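Local coordinates for Rho GTPase activating protein 15 (Homo sapiens, PDB 3BYI) that activates GTP hydrolysis by Rho-type GTPases, including Rac1, and so converts them to the inactive GDP-bound state, at residues D17-S22 / K97-E102; D54-V59 / E87-V92; P106-S111 / T178-E183. All coordinates share one frame; numbering follows the deposited sequence.

Overall arrangement
Contacts 2 and 3 lie in the all-helical RhoGAP domain. Contact 1 joins the loop between helices 6-12 and 24-31 to helix 89-102 of that domain. Contacts 1 and 2 use its opposite ends, their centres about 18 Å apart, and contact 2 is nested in the loop closed by contact 1. Contact 3 follows, joining the chain that enters helix 110-120 to the end of helix 168-180. Its centre is about 14 Å from contact 1's and, across the chain's centre, about 23 Å from contact 2's. Lys-97 NZ makes a probable hydrogen bond to Tyr-57 O, and Arg-101 NE to Thr-178 OG1. Helix 89-102 thus touches the predicted arginine-finger loop at one end and the 168-180 end at the other.

Contact 1 of 3, residues D17-S22 / K97-E102; sequences DQIFGS and KMFFRE
Phe-20, inside a type II beta turn from Ile-19 to Ser-22, packs on the last turns of helix 89-102 in the RhoGAP fold. Its CB lies 3.8 Å from Glu-102 OE1. CG stands anti to the carbonyl carbon, beside the backbone N (chi1 -79°). CD2 comes to 3.6 Å from Glu-102 OE1, which sits at the ring edge near its plane. CE2 reaches Phe-99 N at 3.7 Å, and Met-98 CG approaches the same edge. The tip, CZ, is 4.2 Å from Phe-99 CB. The Phe-99 ring turns its edge to the face of Phe-20 in a T-shaped pair. The ring centroids of Phe-20 and Phe-99 are 5.7 Å apart and the planes stand at 86°. Ile-19 CG2 also touches the edge of Phe-99, at its CE1. Glu-102 OE2 forms a salt bridge with Arg-70 of helix 63-74 and accepts from a water that bonds weakly to Phe-20 O. An alanine at Glu-102 would probably leave Arg-70 without this mate and open a gap beside the Phe-20 ring edge. The turn is also held through its backbone. A second water accepts from Gly-21 N and donates to Phe-99 O. Gly-21 CA makes a CA-H...O contact of 3.2 Å with Glu-102 O, with 166° at the hydrogen.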
ATOM      1  N   ASP A  17       1.132  -6.943  18.861  1.00 60.65           N
ATOM      2  CA  ASP A  17       1.885  -6.780  17.581  1.00 62.03           C
ATOM      3  C   ASP A  17       1.328  -7.658  16.461  1.00 61.41           C
ATOM      4  O   ASP A  17       2.071  -8.233  15.652  1.00 62.04           O
ATOM      5  CB  ASP A  17       3.370  -7.080  17.743  1.00 63.95           C
ATOM      6  CG  ASP A  17       4.212  -5.846  17.925  1.00 64.04           C
ATOM      7  OD1 ASP A  17       3.867  -4.796  17.380  1.00 60.70           O
ATOM      8  OD2 ASP A  17       5.263  -5.955  18.589  1.00 70.13           O
ATOM      9  N   GLN A  18       0.007  -7.728  16.414  1.00 60.72           N
ATOM     10  CA  GLN A  18      -0.691  -8.728  15.638  1.00 57.58           C
ATOM     11  C   GLN A  18      -0.646  -8.487  14.116  1.00 54.36           C
ATOM     12  O   GLN A  18      -0.461  -9.439  13.376  1.00 52.58           O
ATOM     13  CB  GLN A  18      -2.138  -8.810  16.132  1.00 56.07           C
ATOM     14  CG  GLN A  18      -2.853 -10.072  15.696  1.00 53.75           C
ATOM     15  CD  GLN A  18      -2.177 -11.330  16.207  1.00 56.72           C
ATOM     16  OE1 GLN A  18      -2.005 -11.498  17.406  1.00 50.34           O
ATOM     17  NE2 GLN A  18      -1.787 -12.214  15.294  1.00 44.41           N
ATOM     18  N   ILE A  19      -0.802  -7.234  13.666  1.00 50.39           N
ATOM     19  CA  ILE A  19      -1.085  -6.933  12.243  1.00 49.91           C
ATOM     20  C   ILE A  19       0.121  -6.387  11.499  1.00 48.78           C
ATOM     21  O   ILE A  19       0.493  -6.879  10.429  1.00 52.37           O
ATOM     22  CB  ILE A  19      -2.258  -5.921  12.080  1.00 47.68           C
ATOM     23  CG1 ILE A  19      -3.521  -6.375  12.835  1.00 52.08           C
ATOM     24  CG2 ILE A  19      -2.596  -5.719  10.608  1.00 49.13           C
ATOM     25  CD1 ILE A  19      -4.093  -7.676  12.364  1.00 48.21           C
ATOM     26  N   PHE A  20       0.700  -5.321  12.037  1.00 48.43           N
ATOM     27  CA  PHE A  20       1.785  -4.637  11.348  1.00 46.13           C
ATOM     28  C   PHE A  20       3.018  -5.524  11.490  1.00 44.70           C
ATOM     29  O   PHE A  20       3.264  -6.059  12.576  1.00 45.87           O
ATOM     30  CB  PHE A  20       2.037  -3.256  11.929  1.00 44.77           C
ATOM     31  CG  PHE A  20       1.067  -2.196  11.461  1.00 42.56           C
ATOM     32  CD1 PHE A  20      -0.287  -2.270  11.776  1.00 44.37           C
ATOM     33  CD2 PHE A  20       1.513  -1.094  10.745  1.00 41.98           C
ATOM     34  CE1 PHE A  20      -1.190  -1.259  11.343  1.00 42.64           C
ATOM     35  CE2 PHE A  20       0.600  -0.079  10.342  1.00 43.59           C
ATOM     36  CZ  PHE A  20      -0.733  -0.184  10.648  1.00 43.43           C
ATOM     37  N   GLY A  21       3.745  -5.699  10.381  1.00 42.90           N
ATOM     38  CA  GLY A  21       4.951  -6.507  10.341  1.00 43.54           C
ATOM     39  C   GLY A  21       4.724  -7.981  10.054  1.00 44.48           C
ATOM     40  O   GLY A  21       5.686  -8.747  10.034  1.00 43.75           O
ATOM     41  N   SER A  22       3.461  -8.400   9.912  1.00 45.70           N
ATOM     42  CA  SER A  22       3.132  -9.777   9.530  1.00 45.43           C
ATOM     43  C   SER A  22       2.992  -9.823   8.016  1.00 46.94           C
ATOM     44  O   SER A  22       2.549  -8.849   7.398  1.00 45.37           O
ATOM     45  CB  SER A  22       1.822 -10.261  10.186  1.00 47.96           C
ATOM     46  OG  SER A  22       1.888 -10.257  11.602  1.00 48.50           O
ATOM     47  N   LYS A  97       0.174   3.611   4.305  1.00 42.99           N
ATOM     48  CA  LYS A  97       1.485   3.445   3.700  1.00 43.90           C
ATOM     49  C   LYS A  97       2.449   2.711   4.610  1.00 42.43           C
ATOM     50  O   LYS A  97       3.239   1.894   4.148  1.00 44.18           O
ATOM     51  CB  LYS A  97       2.078   4.802   3.305  1.00 44.47           C
ATOM     52  CG  LYS A  97       1.397   5.468   2.090  1.00 48.12           C
ATOM     53  CD  LYS A  97       2.125   6.748   1.701  1.00 49.04           C
ATOM     54  CE  LYS A  97       2.049   7.843   2.771  1.00 49.17           C
ATOM     55  NZ  LYS A  97       2.725   9.059   2.298  1.00 46.77           N
ATOM     56  N   MET A  98       2.392   3.035   5.898  1.00 42.07           N
ATOM     57  CA  MET A  98       3.207   2.361   6.919  1.00 43.74           C
ATOM     58  C   MET A  98       2.913   0.858   6.978  1.00 42.47           C
ATOM     59  O   MET A  98       3.828   0.065   7.198  1.00 43.97           O
ATOM     60  CB  MET A  98       2.970   2.981   8.316  1.00 42.64           C
ATOM     61  CG  MET A  98       3.791   2.341   9.402  1.00 45.67           C
ATOM     62  SD  MET A  98       3.678   3.097  11.034  1.00 50.68           S
ATOM     63  CE  MET A  98       4.739   4.531  10.740  1.00 43.80           C
ATOM     64  N   PHE A  99       1.647   0.488   6.807  1.00 43.15           N
ATOM     65  CA  PHE A  99       1.241  -0.913   6.745  1.00 43.77           C
ATOM     66  C   PHE A  99       1.965  -1.596   5.604  1.00 43.22           C
ATOM     67  O   PHE A  99       2.610  -2.621   5.796  1.00 42.41           O
ATOM     68  CB  PHE A  99      -0.288  -1.049   6.605  1.00 45.19           C
ATOM     69  CG  PHE A  99      -0.755  -2.471   6.374  1.00 44.40           C
ATOM     70  CD1 PHE A  99      -0.887  -3.355   7.450  1.00 41.54           C
ATOM     71  CD2 PHE A  99      -1.041  -2.925   5.088  1.00 41.14           C
ATOM     72  CE1 PHE A  99      -1.293  -4.625   7.244  1.00 39.29           C
ATOM     73  CE2 PHE A  99      -1.435  -4.244   4.859  1.00 37.44           C
ATOM     74  CZ  PHE A  99      -1.592  -5.081   5.915  1.00 41.76           C
ATOM     75  N   PHE A 100       1.912  -1.002   4.417  1.00 42.85           N
ATOM     76  CA  PHE A 100       2.579  -1.601   3.268  1.00 40.96           C
ATOM     77  C   PHE A 100       4.109  -1.635   3.399  1.00 43.46           C
ATOM     78  O   PHE A 100       4.766  -2.605   2.982  1.00 43.16           O
ATOM     79  CB  PHE A 100       2.159  -0.913   1.991  1.00 44.84           C
ATOM     80  CG  PHE A 100       0.771  -1.280   1.556  1.00 44.86           C
ATOM     81  CD1 PHE A 100      -0.273  -0.365   1.667  1.00 46.30           C
ATOM     82  CD2 PHE A 100       0.505  -2.549   1.075  1.00 40.58           C
ATOM     83  CE1 PHE A 100      -1.554  -0.717   1.291  1.00 43.04           C
ATOM     84  CE2 PHE A 100      -0.757  -2.902   0.665  1.00 45.09           C
ATOM     85  CZ  PHE A 100      -1.792  -1.988   0.772  1.00 44.22           C
ATOM     86  N   ARG A 101       4.672  -0.591   4.018  1.00 44.72           N
ATOM     87  CA  ARG A 101       6.117  -0.529   4.249  1.00 44.13           C
ATOM     88  C   ARG A 101       6.579  -1.556   5.282  1.00 42.56           C
ATOM     89  O   ARG A 101       7.707  -2.002   5.212  1.00 40.27           O
ATOM     90  CB  ARG A 101       6.583   0.887   4.682  1.00 45.70           C
ATOM     91  CG  ARG A 101       6.681   1.903   3.529  1.00 49.15           C
ATOM     92  CD  ARG A 101       6.682   3.380   4.024  1.00 55.62           C
ATOM     93  NE  ARG A 101       6.434   4.301   2.905  1.00 66.84           N
ATOM     94  CZ  ARG A 101       5.967   5.552   3.005  1.00 65.35           C
ATOM     95  NH1 ARG A 101       5.696   6.112   4.178  1.00 62.65           N
ATOM     96  NH2 ARG A 101       5.779   6.268   1.902  1.00 63.79           N
ATOM     97  N   GLU A 102       5.708  -1.910   6.225  1.00 44.62           N
ATOM     98  CA  GLU A 102       6.090  -2.816   7.324  1.00 43.47           C
ATOM     99  C   GLU A 102       5.819  -4.288   6.994  1.00 42.86           C
ATOM    100  O   GLU A 102       6.224  -5.126   7.732  1.00 41.04           O
ATOM    101  CB  GLU A 102       5.427  -2.365   8.655  1.00 41.99           C
ATOM    102  CG  GLU A 102       6.166  -2.874   9.873  1.00 41.98           C
ATOM    103  CD  GLU A 102       5.693  -2.263  11.158  1.00 47.12           C
ATOM    104  OE1 GLU A 102       5.098  -1.169  11.136  1.00 44.95           O
ATOM    105  OE2 GLU A 102       5.912  -2.906  12.205  1.00 51.17           O
TER
HETATM  106  O   HOH W   1       6.271  -5.059  13.827  1.00 40.16           O
HETATM  107  O   HOH W   2       2.530  -4.496   7.962  1.00 34.85           O

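Contact 2 of 3, residues D54-V59 / E87-V92; sequences DGIYRV and EDIHVV
Ile-89 and His-90, at the start of helix 89-102, meet Ile-56 and Val-59 of the loop that carries Arg-58, the predicted arginine finger of this RhoGAP domain. Asp-88 comes first, as the N-cap of the helix. Its OD1 accepts from His-90 N at 3.1 Å with an N-H...O angle of 152°, and the donor stands above the carboxylate plane. This bond holds the first turn from which the next two side chains project. Ile-89 follows. Its CG2 packs on Ile-56 CD1 at 3.7 Å, and the side chain also touches Val-46 and Arg-49 of helix 37-49. His-90 has the largest share of the contact. Its bond to CB points toward the loop, and CG is anti to the carbonyl carbon (chi1 -60°). Val-59 CG1 sits over the centre of one ring face in a CH-pi contact. It is 3.5 Å from the His-90 ring centroid and 7° off the ring normal. Asp-54 O lies near the ring plane, at the CE1 edge. In the ring plane a water is bonded to His-90 ND1 at 2.6 Å. The same water accepts from Tyr-57 N at 2.9 Å and donates to Val-59 O at 2.7 Å. Within the loop, Gly-55 O accepts from both Arg-58 N and Val-59 N. The residues on either side of Arg-58 are thus tied to one histidine, by a methyl group on its face and a water at its edge. Together these are consistent with an ordered loop backbone around Arg-58, whose side chain is not modelled beyond CD.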
ATOM      1  N   ASP A  54      -5.562  18.515  -0.687  1.00 41.95           N
ATOM      2  CA  ASP A  54      -4.316  18.817  -1.393  1.00 43.04           C
ATOM      3  C   ASP A  54      -3.207  17.891  -0.956  1.00 43.53           C
ATOM      4  O   ASP A  54      -2.996  17.713   0.229  1.00 46.33           O
ATOM      5  CB  ASP A  54      -3.867  20.246  -1.161  1.00 45.60           C
ATOM      6  CG  ASP A  54      -4.743  21.240  -1.870  1.00 49.56           C
ATOM      7  OD1 ASP A  54      -5.740  20.800  -2.494  1.00 47.11           O
ATOM      8  OD2 ASP A  54      -4.436  22.448  -1.781  1.00 51.51           O
ATOM      9  N   GLY A  55      -2.531  17.270  -1.921  1.00 42.15           N
ATOM     10  CA  GLY A  55      -1.354  16.439  -1.605  1.00 42.82           C
ATOM     11  C   GLY A  55      -1.672  15.135  -0.899  1.00 40.13           C
ATOM     12  O   GLY A  55      -0.795  14.547  -0.270  1.00 42.60           O
ATOM     13  N   ILE A  56      -2.907  14.667  -1.030  1.00 41.19           N
ATOM     14  CA  ILE A  56      -3.329  13.399  -0.464  1.00 42.66           C
ATOM     15  C   ILE A  56      -2.373  12.304  -0.902  1.00 42.49           C
ATOM     16  O   ILE A  56      -2.093  12.189  -2.090  1.00 40.90           O
ATOM     17  CB  ILE A  56      -4.800  13.057  -0.841  1.00 44.29           C
ATOM     18  CG1 ILE A  56      -5.319  11.934   0.063  1.00 42.29           C
ATOM     19  CG2 ILE A  56      -4.995  12.747  -2.383  1.00 36.35           C
ATOM     20  CD1 ILE A  56      -5.605  12.373   1.544  1.00 42.12           C
ATOM     21  N   TYR A  57      -1.824  11.581   0.101  1.00 41.55           N
ATOM     22  CA  TYR A  57      -0.805  10.513  -0.009  1.00 43.53           C
ATOM     23  C   TYR A  57       0.650  11.000  -0.077  1.00 44.19           C
ATOM     24  O   TYR A  57       1.574  10.242   0.235  1.00 46.77           O
ATOM     25  CB  TYR A  57      -1.111   9.508  -1.114  1.00 43.79           C
ATOM     26  CG  TYR A  57      -2.271   8.605  -0.766  1.00 45.24           C
ATOM     27  CD1 TYR A  57      -3.518   8.785  -1.327  1.00 38.87           C
ATOM     28  CD2 TYR A  57      -2.114   7.575   0.138  1.00 48.21           C
ATOM     29  CE1 TYR A  57      -4.560   7.983  -0.977  1.00 45.76           C
ATOM     30  CE2 TYR A  57      -3.171   6.723   0.465  1.00 46.42           C
ATOM     31  CZ  TYR A  57      -4.374   6.937  -0.086  1.00 46.18           C
ATOM     32  OH  TYR A  57      -5.392   6.094   0.259  1.00 47.48           O
ATOM     33  N   ARG A  58       0.849  12.253  -0.489  1.00 45.32           N
ATOM     34  CA  ARG A  58       2.146  12.862  -0.459  1.00 47.47           C
ATOM     35  C   ARG A  58       2.369  13.532   0.907  1.00 46.53           C
ATOM     36  O   ARG A  58       3.403  13.388   1.504  1.00 48.10           O
ATOM     37  CB  ARG A  58       2.308  13.876  -1.616  1.00 50.43           C
ATOM     38  CG  ARG A  58       3.697  14.542  -1.719  1.00 55.88           C
ATOM     39  CD  ARG A  58       3.830  15.339  -3.062  1.00 66.85           C
ATOM     40  N   VAL A  59       1.377  14.271   1.382  1.00 48.20           N
ATOM     41  CA  VAL A  59       1.506  14.948   2.682  1.00 45.85           C
ATOM     42  C   VAL A  59       1.547  13.903   3.800  1.00 48.93           C
ATOM     43  O   VAL A  59       0.875  12.855   3.754  1.00 46.93           O
ATOM     44  CB  VAL A  59       0.376  16.004   2.928  1.00 45.79           C
ATOM     45  CG1 VAL A  59       0.336  16.458   4.402  1.00 40.76           C
ATOM     46  CG2 VAL A  59       0.517  17.233   1.963  1.00 38.70           C
ATOM     47  N   GLU A  87      -9.107  12.756  12.693  1.00 47.08           N
ATOM     48  CA  GLU A  87      -9.693  13.785  11.834  1.00 48.37           C
ATOM     49  C   GLU A  87      -8.780  14.294  10.722  1.00 46.64           C
ATOM     50  O   GLU A  87      -9.248  14.713   9.685  1.00 47.07           O
ATOM     51  CB  GLU A  87     -10.187  14.977  12.664  1.00 50.19           C
ATOM     52  CG  GLU A  87      -9.080  15.773  13.367  1.00 61.19           C
ATOM     53  N   ASP A  88      -7.478  14.225  10.932  1.00 45.47           N
ATOM     54  CA  ASP A  88      -6.511  14.558   9.880  1.00 42.98           C
ATOM     55  C   ASP A  88      -6.359  13.322   8.984  1.00 41.46           C
ATOM     56  O   ASP A  88      -5.827  12.314   9.411  1.00 39.47           O
ATOM     57  CB  ASP A  88      -5.186  15.002  10.548  1.00 42.58           C
ATOM     58  CG  ASP A  88      -4.081  15.316   9.556  1.00 44.19           C
ATOM     59  OD1 ASP A  88      -4.331  15.343   8.350  1.00 42.51           O
ATOM     60  OD2 ASP A  88      -2.944  15.510  10.004  1.00 49.96           O
ATOM     61  N   ILE A  89      -6.910  13.388   7.767  1.00 40.11           N
ATOM     62  CA  ILE A  89      -6.883  12.241   6.834  1.00 41.41           C
ATOM     63  C   ILE A  89      -5.459  11.853   6.428  1.00 42.09           C
ATOM     64  O   ILE A  89      -5.241  10.767   5.882  1.00 45.36           O
ATOM     65  CB  ILE A  89      -7.740  12.497   5.573  1.00 38.50           C
ATOM     66  CG1 ILE A  89      -7.986  11.198   4.805  1.00 35.73           C
ATOM     67  CG2 ILE A  89      -7.115  13.615   4.682  1.00 31.64           C
ATOM     68  CD1 ILE A  89      -8.777  10.154   5.545  1.00 29.92           C
ATOM     69  N   HIS A  90      -4.493  12.731   6.664  1.00 42.75           N
ATOM     70  CA  HIS A  90      -3.105  12.393   6.384  1.00 42.57           C
ATOM     71  C   HIS A  90      -2.511  11.377   7.389  1.00 40.38           C
ATOM     72  O   HIS A  90      -1.547  10.692   7.079  1.00 41.34           O
ATOM     73  CB  HIS A  90      -2.253  13.651   6.345  1.00 43.31           C
ATOM     74  CG  HIS A  90      -2.671  14.637   5.309  1.00 44.15           C
ATOM     75  ND1 HIS A  90      -2.742  14.313   3.971  1.00 36.01           N
ATOM     76  CD2 HIS A  90      -3.037  15.940   5.408  1.00 40.72           C
ATOM     77  CE1 HIS A  90      -3.113  15.386   3.286  1.00 39.94           C
ATOM     78  NE2 HIS A  90      -3.301  16.383   4.134  1.00 41.88           N
ATOM     79  N   VAL A  91      -3.070  11.307   8.594  1.00 41.42           N
ATOM     80  CA  VAL A  91      -2.744  10.231   9.541  1.00 41.29           C
ATOM     81  C   VAL A  91      -3.202   8.858   8.983  1.00 41.42           C
ATOM     82  O   VAL A  91      -2.514   7.843   9.142  1.00 41.83           O
ATOM     83  CB  VAL A  91      -3.353  10.495  10.980  1.00 42.58           C
ATOM     84  CG1 VAL A  91      -3.253   9.237  11.880  1.00 40.75           C
ATOM     85  CG2 VAL A  91      -2.697  11.691  11.644  1.00 31.90           C
ATOM     86  N   VAL A  92      -4.344   8.849   8.293  1.00 41.91           N
ATOM     87  CA  VAL A  92      -4.913   7.624   7.690  1.00 41.42           C
ATOM     88  C   VAL A  92      -4.066   7.186   6.509  1.00 40.84           C
ATOM     89  O   VAL A  92      -3.676   6.006   6.403  1.00 41.01           O
ATOM     90  CB  VAL A  92      -6.401   7.827   7.302  1.00 42.81           C
ATOM     91  CG1 VAL A  92      -6.962   6.648   6.508  1.00 38.74           C
ATOM     92  CG2 VAL A  92      -7.221   8.101   8.562  1.00 41.02           C
TER
HETATM   93  O   HOH W   3      -1.585  12.274   2.904  1.00 27.38           O

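Contact 3 of 3, residues P106-S111 / T178-E183; sequences PLFPYS and TLLRAE
Phe-108 N donates to Leu-179 O at 3.0 Å with an N-H...O angle of 167°, nearly along the C=O axis. It is the direct hydrogen bond between 106-111, the approach to helix 110-120, and the end of helix 168-180. Two waters extend the polar seam. One accepts from Leu-107 N and donates to Thr-178 O. The other donates to both Phe-108 O and Leu-180 O. Three successive carbonyls at the helix end are therefore satisfied by the incoming chain, one directly and two through water. Apolar side chains pack beside this seam. Leu-180 CG makes a CH-pi contact over one face of the Phe-108 ring, 3.5 Å above its plane and offset toward the rim. Leu-179 O lies at the edge of the same ring, 3.2 Å from Phe-108 CD1, while Leu-179 CB is 3.8 Å from Phe-108 CE1. Leu-107 and Leu-179 lie side by side, pointing the same way, with their CD2 atoms 3.9 Å apart. Phe-116, Ile-199 and Met-203 also surround the Phe-108 ring. Arg-181 is the first residue to leave the helical conformation, with a positive phi of 51°. The Arg-181 and Pro-106 side chains cross at about a right angle, and the bend at chi3 (-66°) turns NE out of the extended line. Pro-106 CD sits over one guanidinium face, 3.7 Å from Arg-181 NH1. The same CD lies over a face of the Tyr-110 ring, whose OH nears the guanidinium obliquely. Arg-181 NH2 bonds to Leu-103 O, beyond helix 89-102. The last carbonyls of helix 168-180 are thus met by the loop before helix 110-120, packed against helices 141-159 and 189-205 in the all-helical RhoGAP fold.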
ATOM      1  N   PRO A 106       7.253  -7.061   0.309  1.00 46.25           N
ATOM      2  CA  PRO A 106       6.380  -6.078  -0.331  1.00 43.62           C
ATOM      3  C   PRO A 106       5.152  -6.652  -1.057  1.00 44.00           C
ATOM      4  O   PRO A 106       5.121  -7.827  -1.409  1.00 42.35           O
ATOM      5  CB  PRO A 106       7.336  -5.314  -1.296  1.00 43.62           C
ATOM      6  CG  PRO A 106       8.610  -6.073  -1.327  1.00 43.51           C
ATOM      7  CD  PRO A 106       8.641  -7.033  -0.193  1.00 45.74           C
ATOM      8  N   LEU A 107       4.152  -5.790  -1.299  1.00 45.42           N
ATOM      9  CA  LEU A 107       2.943  -6.189  -2.025  1.00 43.87           C
ATOM     10  C   LEU A 107       3.288  -6.870  -3.352  1.00 44.54           C
ATOM     11  O   LEU A 107       2.659  -7.851  -3.740  1.00 45.47           O
ATOM     12  CB  LEU A 107       2.034  -4.984  -2.279  1.00 44.02           C
ATOM     13  CG  LEU A 107       0.651  -5.230  -2.928  1.00 46.36           C
ATOM     14  CD1 LEU A 107      -0.173  -6.210  -2.120  1.00 39.81           C
ATOM     15  CD2 LEU A 107      -0.122  -3.895  -3.145  1.00 34.67           C
ATOM     16  N   PHE A 108       4.272  -6.310  -4.039  1.00 43.06           N
ATOM     17  CA  PHE A 108       4.818  -6.906  -5.242  1.00 43.74           C
ATOM     18  C   PHE A 108       5.913  -7.860  -4.790  1.00 44.29           C
ATOM     19  O   PHE A 108       6.988  -7.388  -4.346  1.00 45.68           O
ATOM     20  CB  PHE A 108       5.431  -5.810  -6.131  1.00 42.17           C
ATOM     21  CG  PHE A 108       4.415  -4.962  -6.831  1.00 41.81           C
ATOM     22  CD1 PHE A 108       3.661  -4.016  -6.128  1.00 41.23           C
ATOM     23  CD2 PHE A 108       4.214  -5.097  -8.185  1.00 41.75           C
ATOM     24  CE1 PHE A 108       2.728  -3.233  -6.767  1.00 39.03           C
ATOM     25  CE2 PHE A 108       3.270  -4.331  -8.831  1.00 41.52           C
ATOM     26  CZ  PHE A 108       2.534  -3.387  -8.131  1.00 45.19           C
ATOM     27  N   PRO A 109       5.669  -9.189  -4.873  1.00 43.24           N
ATOM     28  CA  PRO A 109       6.696 -10.060  -4.349  1.00 45.11           C
ATOM     29  C   PRO A 109       8.034  -9.914  -5.078  1.00 47.29           C
ATOM     30  O   PRO A 109       8.090  -9.709  -6.297  1.00 47.22           O
ATOM     31  CB  PRO A 109       6.100 -11.474  -4.523  1.00 44.52           C
ATOM     32  CG  PRO A 109       4.593 -11.237  -4.678  1.00 43.23           C
ATOM     33  CD  PRO A 109       4.533  -9.959  -5.424  1.00 42.33           C
ATOM     34  N   TYR A 110       9.093 -10.015  -4.291  1.00 50.08           N
ATOM     35  CA  TYR A 110      10.461 -10.054  -4.780  1.00 53.49           C
ATOM     36  C   TYR A 110      10.643 -11.082  -5.921  1.00 50.36           C
ATOM     37  O   TYR A 110      11.355 -10.814  -6.893  1.00 51.69           O
ATOM     38  CB  TYR A 110      11.421 -10.455  -3.629  1.00 57.74           C
ATOM     39  CG  TYR A 110      11.506  -9.570  -2.381  1.00 58.08           C
ATOM     40  CD1 TYR A 110      11.918  -8.244  -2.467  1.00 62.10           C
ATOM     41  CD2 TYR A 110      11.250 -10.108  -1.095  1.00 63.42           C
ATOM     42  CE1 TYR A 110      12.036  -7.439  -1.324  1.00 68.09           C
ATOM     43  CE2 TYR A 110      11.373  -9.319   0.073  1.00 62.64           C
ATOM     44  CZ  TYR A 110      11.762  -7.977  -0.053  1.00 69.62           C
ATOM     45  OH  TYR A 110      11.856  -7.168   1.084  1.00 66.06           O
ATOM     46  N   SER A 111      10.042 -12.270  -5.791  1.00 47.81           N
ATOM     47  CA  SER A 111      10.155 -13.277  -6.873  1.00 46.97           C
ATOM     48  C   SER A 111       9.584 -12.760  -8.210  1.00 49.55           C
ATOM     49  O   SER A 111      10.060 -13.143  -9.276  1.00 54.09           O
ATOM     50  CB  SER A 111       9.515 -14.605  -6.487  1.00 45.77           C
ATOM     51  OG  SER A 111       8.159 -14.485  -6.125  1.00 48.41           O
ATOM     52  N   THR A 178       6.881   2.167  -1.844  1.00 46.93           N
ATOM     53  CA  THR A 178       5.997   1.609  -0.820  1.00 47.50           C
ATOM     54  C   THR A 178       5.565   0.162  -1.156  1.00 45.62           C
ATOM     55  O   THR A 178       5.474  -0.669  -0.272  1.00 45.51           O
ATOM     56  CB  THR A 178       4.758   2.585  -0.624  1.00 49.93           C
ATOM     57  OG1 THR A 178       5.195   3.808  -0.005  1.00 46.55           O
ATOM     58  CG2 THR A 178       3.677   2.011   0.218  1.00 41.77           C
ATOM     59  N   LEU A 179       5.334  -0.115  -2.436  1.00 45.94           N
ATOM     60  CA  LEU A 179       4.715  -1.364  -2.874  1.00 42.17           C
ATOM     61  C   LEU A 179       5.697  -2.352  -3.503  1.00 43.51           C
ATOM     62  O   LEU A 179       5.448  -3.559  -3.502  1.00 43.50           O
ATOM     63  CB  LEU A 179       3.562  -1.035  -3.837  1.00 45.85           C
ATOM     64  CG  LEU A 179       2.448  -0.105  -3.281  1.00 41.82           C
ATOM     65  CD1 LEU A 179       1.437   0.121  -4.306  1.00 43.22           C
ATOM     66  CD2 LEU A 179       1.766  -0.680  -2.087  1.00 35.08           C
ATOM     67  N   LEU A 180       6.806  -1.847  -4.041  1.00 44.04           N
ATOM     68  CA  LEU A 180       7.808  -2.686  -4.698  1.00 44.92           C
ATOM     69  C   LEU A 180       9.148  -2.738  -3.941  1.00 46.17           C
ATOM     70  O   LEU A 180       9.880  -3.745  -4.003  1.00 46.49           O
ATOM     71  CB  LEU A 180       8.025  -2.206  -6.126  1.00 46.56           C
ATOM     72  CG  LEU A 180       6.827  -2.402  -7.068  1.00 47.16           C
ATOM     73  CD1 LEU A 180       6.019  -1.126  -7.427  1.00 37.58           C
ATOM     74  CD2 LEU A 180       7.317  -3.071  -8.310  1.00 35.73           C
ATOM     75  N   ARG A 181       9.484  -1.675  -3.216  1.00 49.65           N
ATOM     76  CA  ARG A 181      10.654  -1.734  -2.305  1.00 53.47           C
ATOM     77  C   ARG A 181      11.920  -2.250  -3.009  1.00 52.67           C
ATOM     78  O   ARG A 181      12.690  -3.019  -2.452  1.00 53.07           O
ATOM     79  CB  ARG A 181      10.319  -2.636  -1.103  1.00 53.09           C
ATOM     80  CG  ARG A 181      11.190  -2.479   0.147  1.00 56.78           C
ATOM     81  CD  ARG A 181      10.807  -3.535   1.201  1.00 49.56           C
ATOM     82  NE  ARG A 181       9.467  -3.323   1.718  1.00 45.40           N
ATOM     83  CZ  ARG A 181       8.821  -4.141   2.547  1.00 47.39           C
ATOM     84  NH1 ARG A 181       9.400  -5.253   2.985  1.00 45.40           N
ATOM     85  NH2 ARG A 181       7.586  -3.826   2.944  1.00 47.18           N
ATOM     86  N   ALA A 182      12.139  -1.776  -4.233  1.00 57.72           N
ATOM     87  CA  ALA A 182      13.172  -2.326  -5.124  1.00 57.32           C
ATOM     88  C   ALA A 182      14.489  -1.574  -5.094  1.00 54.33           C
ATOM     89  O   ALA A 182      15.425  -1.978  -5.775  1.00 51.85           O
ATOM     90  CB  ALA A 182      12.635  -2.397  -6.565  1.00 57.56           C
ATOM     91  N   GLU A 183      14.558  -0.504  -4.295  1.00 61.50           N
ATOM     92  CA  GLU A 183      15.724   0.426  -4.244  1.00 65.54           C
ATOM     93  C   GLU A 183      17.020  -0.346  -4.096  1.00 68.19           C
ATOM     94  O   GLU A 183      17.989  -0.138  -4.867  1.00 68.87           O
ATOM     95  CB  GLU A 183      15.663   1.411  -3.046  1.00 66.06           C
ATOM     96  CG  GLU A 183      14.492   2.371  -2.956  1.00 68.30           C
ATOM     97  CD  GLU A 183      13.230   1.685  -2.484  1.00 61.12           C
ATOM     98  OE1 GLU A 183      12.574   1.031  -3.322  1.00 66.80           O
ATOM     99  OE2 GLU A 183      12.905   1.781  -1.290  1.00 72.98           O
TER
HETATM  100  O   HOH W   4       4.563  -2.996   0.380  1.00 30.66           O
HETATM  101  O   HOH W   5       8.944  -5.933  -5.074  1.00 29.77           O